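Local coordinates for bifunctional enzyme cysn/cysc (Mycobacterium tuberculosis, PDB 4BZP), which catalyses, as an APS kinase, the ATP-dependent 3'-phosphorylation of adenosine 5'-phosphosulfate, a step of sulfate activation, and is caught here with ADP in its nucleotide site, at residues R59-N62 against L63-S67; P157-S160 against I161-A165. All blocks are in the same frame, centred on the assembly; numbering follows the deposited sequence. Where two conformers were deposited one is given.

Contact 1 of 2, residues R59-N62 against L63-S67; sequences RAEN and LRRLS
The carboxylate of Glu61 lies at the guanidinium edges of both Arg64 and Arg65, each acid oxygen near the plane of the group it binds. The three residues form a salt-bridge network at i, i+3 and i+4 spacing on helix 56-75, the spacing that brings side chains to one flank of an alpha-helix. Arg64 grips side-on with two nitrogens: NE donates to Glu61 OE1 at 2.8 Å and NH2 to Glu61 OE2 at 2.9 Å, both on the syn side, with the two planes 33° apart. Arg65 approaches from another direction, its plane turned 79° from the carboxylate, and its NE reaches the anti side of Glu61 OE2 at 2.9 Å. OE2 therefore accepts from two arginines, which use different sides of the one oxygen. Glu61 reaches them because CG stands anti to the backbone N and the chain then bends at chi2 (66°). Arg64 likewise bends at chi3, whereas Arg65 runs extended from CG to NE. A negative charge here probably eases the crowding of arginines at the subunit interface: Arg65 NH2 lies close to its counterpart in the second subunit and is also bridged to Asp51 of its own chain, while Arg64 bonds the backbone oxygens of Gly47 and Leu48 of that second subunit. On another flank, Leu66 lies alongside Asn62, its CD1 3.9 Å from Asn62 ND2, and its apolar side chain packs on Leu39. The helix backbone beneath is regular, with Arg64 N bonded to Ala60 O at 2.9 Å. A water in the plane of the Arg65 guanidinium, at its edge, accepts from Arg65 NH2 at 2.9 Å and donates weakly to Glu61 OE2.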
loop_
_atom_site.group_PDB
_atom_site.type_symbol
_atom_site.label_atom_id
_atom_site.label_comp_id
_atom_site.label_asym_id
_atom_site.label_seq_id
_atom_site.Cartn_x
_atom_site.Cartn_y
_atom_site.Cartn_z
ATOM N N ARG A 59 15.615 4.494 6.817
ATOM C CA ARG A 59 14.777 5.684 6.741
ATOM C C ARG A 59 14.465 6.078 5.282
ATOM O O ARG A 59 13.333 6.491 4.978
ATOM C CB ARG A 59 15.475 6.850 7.450
ATOM C CG ARG A 59 15.533 6.680 8.945
ATOM C CD ARG A 59 16.167 7.924 9.505
ATOM N NE ARG A 59 16.603 7.815 10.872
ATOM C CZ ARG A 59 16.975 8.870 11.622
ATOM N NH1 ARG A 59 16.915 10.128 11.147
ATOM N NH2 ARG A 59 17.392 8.660 12.864
ATOM N N ALA A 60 15.411 5.945 4.373
ATOM C CA ALA A 60 15.225 6.187 2.977
ATOM C C ALA A 60 14.234 5.179 2.374
ATOM O O ALA A 60 13.352 5.543 1.581
ATOM C CB ALA A 60 16.489 6.203 2.172
ATOM N N GLU A 61 14.356 3.919 2.762
ATOM C CA GLU A 61 13.483 2.867 2.225
ATOM C C GLU A 61 12.062 3.058 2.737
ATOM O O GLU A 61 11.131 2.800 1.986
ATOM C CB GLU A 61 14.068 1.507 2.623
ATOM C CG GLU A 61 13.189 0.333 2.229
ATOM C CD GLU A 61 13.043 0.138 0.726
ATOM O OE1 GLU A 61 13.728 0.766 -0.094
ATOM O OE2 GLU A 61 12.178 -0.688 0.367
ATOM N N ASN A 62 11.868 3.484 3.972
ATOM C CA ASN A 62 10.569 3.843 4.493
ATOM C C ASN A 62 9.889 4.845 3.565
ATOM O O ASN A 62 8.734 4.649 3.178
ATOM C CB ASN A 62 10.726 4.371 5.913
ATOM C CG ASN A 62 9.444 4.745 6.531
ATOM O OD1 ASN A 62 8.582 3.883 6.746
ATOM N ND2 ASN A 62 9.271 6.025 6.826
ATOM N N LEU A 63 10.592 5.895 3.170
ATOM C CA LEU A 63 10.055 6.921 2.316
ATOM C C LEU A 63 9.823 6.369 0.937
ATOM O O LEU A 63 8.789 6.724 0.326
ATOM C CB LEU A 63 10.948 8.151 2.280
ATOM C CG LEU A 63 11.114 8.894 3.593
ATOM C CD1 LEU A 63 12.241 9.882 3.515
ATOM C CD2 LEU A 63 9.809 9.570 3.988
ATOM N N ARG A 64 10.722 5.561 0.394
ATOM C CA ARG A 64 10.507 4.970 -0.919
ATOM C C ARG A 64 9.200 4.171 -0.936
ATOM O O ARG A 64 8.380 4.297 -1.835
ATOM C CB ARG A 64 11.695 4.081 -1.292
ATOM C CG ARG A 64 11.662 3.616 -2.732
ATOM C CD ARG A 64 12.687 2.498 -3.058
ATOM N NE ARG A 64 12.310 1.251 -2.438
ATOM C CZ ARG A 64 11.390 0.403 -2.950
ATOM N NH1 ARG A 64 10.792 0.674 -4.100
ATOM N NH2 ARG A 64 11.091 -0.670 -2.287
ATOM N N ARG A 65 9.006 3.337 0.081
ATOM C CA ARG A 65 7.807 2.522 0.118
ATOM C C ARG A 65 6.590 3.428 0.290
ATOM O O ARG A 65 5.531 3.171 -0.346
ATOM C CB ARG A 65 7.885 1.520 1.237
ATOM C CG ARG A 65 8.947 0.461 1.055
ATOM C CD ARG A 65 8.878 -0.533 2.153
ATOM N NE ARG A 65 10.072 -1.383 2.218
ATOM C CZ ARG A 65 10.237 -2.319 3.160
ATOM N NH1 ARG A 65 9.343 -2.471 4.084
ATOM N NH2 ARG A 65 11.377 -2.985 3.182
ATOM N N LEU A 66 6.654 4.431 1.161
ATOM C CA LEU A 66 5.552 5.358 1.343
ATOM C C LEU A 66 5.194 5.974 -0.021
ATOM O O LEU A 66 3.986 6.169 -0.329
ATOM C CB LEU A 66 5.918 6.452 2.369
ATOM C CG LEU A 66 5.690 6.281 3.874
ATOM C CD1 LEU A 66 6.326 7.353 4.696
ATOM C CD2 LEU A 66 4.218 6.415 4.127
ATOM N N SER A 67 6.167 6.341 -0.832
ATOM C CA SER A 67 5.840 6.929 -2.116
ATOM C C SER A 67 5.037 5.992 -3.024
ATOM O O SER A 67 4.127 6.451 -3.702
ATOM C CB SER A 67 7.066 7.473 -2.824
ATOM O OG SER A 67 7.917 6.468 -3.376
HETATM O O HOH W 1 13.849 -3.187 1.612
#

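Contact 2 of 2, residues P157-S160 against I161-A165; sequences PDRS and IDEQA. With ADP (adenosine-5'-diphosphate), chain C; EDO (1,2-ethanediol), chain D.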
loop_
_atom_site.group_PDB
_atom_site.type_symbol
_atom_site.label_atom_id
_atom_site.label_comp_id
_atom_site.label_asym_id
_atom_site.label_seq_id
_atom_site.Cartn_x
_atom_site.Cartn_y
_atom_site.Cartn_z
ATOM N N PRO A 157 4.412 29.771 10.027
ATOM C CA PRO A 157 3.802 29.640 11.359
ATOM C C PRO A 157 2.928 30.815 11.784
ATOM O O PRO A 157 2.240 30.725 12.759
ATOM C CB PRO A 157 5.039 29.412 12.273
ATOM C CG PRO A 157 6.171 29.978 11.566
ATOM C CD PRO A 157 5.887 29.717 10.105
ATOM N N ASP A 158 2.970 31.926 11.039
ATOM C CA ASP A 158 2.052 33.040 11.283
ATOM C C ASP A 158 0.599 32.720 10.926
ATOM O O ASP A 158 -0.301 33.411 11.366
ATOM C CB ASP A 158 2.514 34.315 10.533
ATOM C CG ASP A 158 2.606 34.119 9.048
ATOM O OD1 ASP A 158 3.476 33.316 8.639
ATOM O OD2 ASP A 158 1.810 34.700 8.279
ATOM N N ARG A 159 0.390 31.723 10.090
ATOM C CA ARG A 159 -0.918 31.331 9.676
ATOM C C ARG A 159 -1.357 30.148 10.546
ATOM O O ARG A 159 -0.532 29.296 10.946
ATOM C CB ARG A 159 -0.934 31.014 8.181
ATOM C CG ARG A 159 -0.388 32.164 7.305
ATOM C CD ARG A 159 -1.211 33.439 7.436
ATOM N NE ARG A 159 -2.540 33.263 6.888
ATOM C CZ ARG A 159 -3.601 34.003 7.219
ATOM N NH1 ARG A 159 -3.497 34.977 8.119
ATOM N NH2 ARG A 159 -4.792 33.742 6.681
ATOM N N SER A 160 -2.630 30.109 10.872
ATOM C CA SER A 160 -3.163 29.059 11.717
ATOM C C SER A 160 -3.227 27.738 10.977
ATOM O O SER A 160 -3.155 27.678 9.746
ATOM C CB SER A 160 -4.585 29.455 12.157
ATOM O OG SER A 160 -5.474 29.409 11.065
ATOM N N ILE A 161 -3.455 26.649 11.741
ATOM C CA ILE A 161 -3.587 25.331 11.109
ATOM C C ILE A 161 -4.729 25.331 10.119
ATOM O O ILE A 161 -4.652 24.831 9.010
ATOM C CB ILE A 161 -3.749 24.234 12.159
ATOM C CG1 ILE A 161 -2.493 24.161 13.001
ATOM C CG2 ILE A 161 -4.064 22.913 11.536
ATOM C CD1 ILE A 161 -2.697 23.517 14.333
ATOM N N ASP A 162 -5.854 25.950 10.503
ATOM C CA ASP A 162 -7.002 26.089 9.612
ATOM C C ASP A 162 -6.666 26.865 8.299
ATOM O O ASP A 162 -7.060 26.443 7.229
ATOM C CB ASP A 162 -8.176 26.754 10.334
ATOM C CG ASP A 162 -9.427 26.764 9.492
ATOM O OD1 ASP A 162 -10.032 25.676 9.386
ATOM O OD2 ASP A 162 -9.787 27.843 8.951
ATOM N N GLU A 163 -5.949 27.947 8.457
ATOM C CA GLU A 163 -5.541 28.767 7.310
ATOM C C GLU A 163 -4.627 27.983 6.411
ATOM O O GLU A 163 -4.751 28.002 5.187
ATOM C CB GLU A 163 -4.903 30.066 7.768
ATOM C CG GLU A 163 -5.959 31.022 8.374
ATOM C CD GLU A 163 -5.396 32.105 9.239
ATOM O OE1 GLU A 163 -4.197 32.169 9.598
ATOM O OE2 GLU A 163 -6.264 32.968 9.617
ATOM N N GLN A 164 -3.662 27.286 7.014
ATOM C CA GLN A 164 -2.721 26.462 6.229
ATOM C C GLN A 164 -3.427 25.324 5.500
ATOM O O GLN A 164 -3.125 25.016 4.371
ATOM C CB GLN A 164 -1.666 25.881 7.148
ATOM C CG GLN A 164 -0.744 26.916 7.715
ATOM C CD GLN A 164 0.395 26.308 8.520
ATOM O OE1 GLN A 164 0.670 25.082 8.482
ATOM N NE2 GLN A 164 1.059 27.152 9.261
ATOM N N ALA A 165 -4.379 24.691 6.155
ATOM C CA ALA A 165 -5.170 23.618 5.546
ATOM C C ALA A 165 -5.917 24.156 4.331
ATOM O O ALA A 165 -5.963 23.478 3.288
ATOM C CB ALA A 165 -6.143 23.000 6.545
HETATM P PB ADP C . 4.779 17.530 12.705
HETATM O O1B ADP C . 5.830 16.795 13.601
HETATM O O2B ADP C . 5.400 18.280 11.571
HETATM O O3B ADP C . 3.640 16.635 12.348
HETATM P PA ADP C . 2.777 18.823 14.400
HETATM O O1A ADP C . 2.675 17.766 15.422
HETATM O O2A ADP C . 1.680 18.902 13.380
HETATM O O3A ADP C . 4.174 18.680 13.664
HETATM O "O5'" ADP C . 2.933 20.305 15.014
HETATM C "C5'" ADP C . 3.548 20.484 16.267
HETATM C "C4'" ADP C . 2.529 21.216 17.148
HETATM O "O4'" ADP C . 2.581 22.591 16.817
HETATM C "C3'" ADP C . 1.058 20.777 17.096
HETATM O "O3'" ADP C . 0.730 20.127 18.301
HETATM C "C2'" ADP C . 0.308 22.059 17.098
HETATM O "O2'" ADP C . -0.302 22.194 18.412
HETATM C "C1'" ADP C . 1.294 23.167 16.899
HETATM N N9 ADP C . 1.078 23.854 15.614
HETATM C C8 ADP C . 1.375 23.317 14.393
HETATM N N7 ADP C . 1.085 24.151 13.380
HETATM C C5 ADP C . 0.612 25.284 13.996
HETATM C C6 ADP C . 0.107 26.529 13.474
HETATM N N6 ADP C . 0.082 26.800 12.153
HETATM N N1 ADP C . -0.311 27.405 14.423
HETATM C C2 ADP C . -0.278 27.136 15.724
HETATM N N3 ADP C . 0.146 25.980 16.296
HETATM C C4 ADP C . 0.549 25.035 15.421
HETATM C C1 EDO D . -14.715 27.418 8.545
HETATM O O1 EDO D . -14.892 26.361 7.610
HETATM C C2 EDO D . -13.381 27.183 9.214
HETATM O O2 EDO D . -12.364 27.454 8.214
HETATM O O HOH W 2 -3.561 33.478 11.832
HETATM O O HOH W 3 -5.785 35.598 9.995
#
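A capping box opens helix 161-173 at the adenine end of the ADP pocket. Ser160 is the N-cap: its OG accepts from Glu163 N at 3.0 Å, and in return Ser160 N donates to Glu163 OE1 at 2.9 Å, from above the carboxylate plane. Serine suits the place because its short hydroxyl, set between the backbone N and the carbonyl carbon (chi1 70°), turns back to the helix's first turn. In the conformer given, one of two for this exposed side chain, the Arg159 guanidinium has the same OE1 over the centre of one face, 3.2 Å from Arg159 NH1. The planes are stacked, 7° apart, making this salt bridge, probably not always occupied, one of charge without an N-H aimed at the oxygen. Arg159 O takes a hydrogen bond from ADP N6 at 2.8 Å. Ile161 lays CG1 on the purine, 3.4 Å from ADP C5, its branched apolar chain fitting a flat ring and also touching Leu24 of helix 18-31. The backbone carbonyl reads the amino group of adenine and isoleucine its face, so the turn that starts the helix also holds the base, consistent with recognition of an adenine nucleotide.

How the contacts relate
Contact 1 and contact 2 lie on opposite sides of the chain's centre, their centres about 27 Å apart and their nearest atoms about 19 Å apart, in a P-loop kinase fold built on a parallel sheet. Contact 1 is partly buried within helix 56-75, facing the second subunit; contact 2 is a surface turn joining strand 153-155 to helix 161-173, and no other protein chain of the assembly touches it. Both join a glutamate to arginine, but differently: the interface acid is held by N-H bonds near the guanidinium planes, whereas the one at the helix start lies over one face of a more exposed guanidinium, in the conformer given, and also serves a backbone amide. Contact 2 alone touches the nucleotide.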